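Local coordinates for centrosome-associated zinc finger protein Cp190 (Drosophila melanogaster, PDB 6ER1), which organises chromatin domains and their boundaries when recruited by insulator DNA-binding proteins, and homodimerises through the N-terminal BTB domain that makes up this chain, at residues D15-G18 and V19-L22. Sequence-based numbering, arbitrary orientation.
Sequences DNWG and VFFL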
loop_
_atom_site.group_PDB
_atom_site.type_symbol
_atom_site.label_atom_id
_atom_site.label_comp_id
_atom_site.label_asym_id
_atom_site.label_seq_id
_atom_site.Cartn_x
_atom_site.Cartn_y
_atom_site.Cartn_z
ATOM N N ASP A 15 7.736 4.299 16.156
ATOM C CA ASP A 15 7.620 2.883 16.417
ATOM C C ASP A 15 6.319 2.315 15.811
ATOM O O ASP A 15 5.305 3.023 15.625
ATOM C CB ASP A 15 7.672 2.589 17.912
ATOM C CG ASP A 15 8.969 3.001 18.555
ATOM O OD1 ASP A 15 10.021 2.993 17.867
ATOM O OD2 ASP A 15 8.926 3.297 19.768
ATOM N N ASN A 16 6.373 1.041 15.489
ATOM C CA ASN A 16 5.189 0.315 15.027
ATOM C C ASN A 16 4.585 0.923 13.764
ATOM O O ASN A 16 3.362 1.058 13.621
ATOM C CB ASN A 16 4.140 0.191 16.142
ATOM C CG ASN A 16 4.704 -0.450 17.388
ATOM O OD1 ASN A 16 5.256 -1.537 17.318
ATOM N ND2 ASN A 16 4.593 0.226 18.522
ATOM N N TRP A 17 5.464 1.238 12.818
ATOM C CA TRP A 17 5.011 1.871 11.579
ATOM C C TRP A 17 4.020 1.016 10.797
ATOM O O TRP A 17 3.080 1.539 10.182
ATOM C CB TRP A 17 6.216 2.218 10.671
ATOM C CG TRP A 17 5.845 3.133 9.556
ATOM C CD1 TRP A 17 5.904 2.895 8.233
ATOM C CD2 TRP A 17 5.382 4.472 9.700
ATOM N NE1 TRP A 17 5.463 3.988 7.529
ATOM C CE2 TRP A 17 5.164 4.980 8.412
ATOM C CE3 TRP A 17 5.163 5.310 10.804
ATOM C CZ2 TRP A 17 4.759 6.288 8.189
ATOM C CZ3 TRP A 17 4.786 6.606 10.575
ATOM C CH2 TRP A 17 4.567 7.077 9.285
ATOM N N GLY A 18 4.224 -0.294 10.828
ATOM C CA GLY A 18 3.339 -1.208 10.138
ATOM C C GLY A 18 1.893 -1.116 10.608
ATOM O O GLY A 18 0.992 -1.177 9.811
ATOM N N VAL A 19 1.704 -0.989 11.923
ATOM C CA VAL A 19 0.384 -0.845 12.537
ATOM C C VAL A 19 -0.246 0.474 12.095
ATOM O O VAL A 19 -1.428 0.496 11.677
ATOM C CB VAL A 19 0.518 -0.964 14.085
ATOM C CG1 VAL A 19 -0.776 -0.661 14.787
ATOM C CG2 VAL A 19 1.041 -2.339 14.482
ATOM N N PHE A 20 0.546 1.562 12.150
ATOM C CA PHE A 20 0.087 2.874 11.647
ATOM C C PHE A 20 -0.404 2.772 10.193
ATOM O O PHE A 20 -1.497 3.218 9.851
ATOM C CB PHE A 20 1.205 3.917 11.811
ATOM C CG PHE A 20 0.948 5.232 11.086
ATOM C CD1 PHE A 20 0.185 6.222 11.659
ATOM C CD2 PHE A 20 1.423 5.437 9.800
ATOM C CE1 PHE A 20 -0.080 7.402 10.984
ATOM C CE2 PHE A 20 1.132 6.595 9.098
ATOM C CZ PHE A 20 0.402 7.585 9.694
ATOM N N PHE A 21 0.425 2.186 9.344
ATOM C CA PHE A 21 0.180 2.169 7.939
ATOM C C PHE A 21 -1.041 1.320 7.571
ATOM O O PHE A 21 -1.866 1.742 6.762
ATOM C CB PHE A 21 1.414 1.679 7.159
ATOM C CG PHE A 21 1.214 1.757 5.691
ATOM C CD1 PHE A 21 1.376 2.964 5.033
ATOM C CD2 PHE A 21 0.757 0.649 4.981
ATOM C CE1 PHE A 21 1.119 3.067 3.688
ATOM C CE2 PHE A 21 0.485 0.760 3.638
ATOM C CZ PHE A 21 0.664 1.966 3.001
ATOM N N LEU A 22 -1.141 0.146 8.189
ATOM C CA LEU A 22 -2.261 -0.739 7.952
ATOM C C LEU A 22 -3.588 -0.078 8.297
ATOM O O LEU A 22 -4.576 -0.274 7.591
ATOM C CB LEU A 22 -2.086 -2.077 8.648
ATOM C CG LEU A 22 -1.146 -3.074 8.003
ATOM C CD1 LEU A 22 -1.049 -4.342 8.842
ATOM C CD2 LEU A 22 -1.531 -3.389 6.571
#
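Trp17 and Phe20, three residues apart in the first turn of helix 17-31, lie side by side and stack in an offset fashion. The six-membered ring of the indole and the phenyl ring have centroids 4.4 Å apart, and their planes are inclined by 26°. The CD2-CE2 flank of the phenyl does most of the touching: it sits over one indole face toward the rim, with Trp17 CH2 to Phe20 CE2 closest at 3.5 Å. Both side chains run CG anti to the backbone N (chi1 -167° and 169°), which sends the two rings the same way off the helix. The backbone of the same turn makes the first i to i+4 helix bonds. Asn16, at the N-cap position, accepts on its O an almost straight bond from Phe20 N (3.2 Å) and a weak one from Val19 N. Trp17 O takes Phe21 N at 2.9 Å. Gly18, with no side chain, takes part through its backbone: its O accepts Leu22 N at 3.0 Å and touches Leu22 CB and CG, both at 3.4 Å. At the homodimer interface of this BTB domain, Trp17 NE1 is hydrogen-bonded to Met93 O of the second subunit, whose Phe92 and Thr95 also meet the indole; Phe21 packs on its own counterpart there, and Leu22 on Gly18 of the second subunit. With an alanine at Trp17, the Phe20 ring would probably lose its stacking partner and Met93 O of the second subunit its indole donor. The contact opens helix 17-31, shortly after strand 9-13, and its indole meets helix 83-95 of the second subunit.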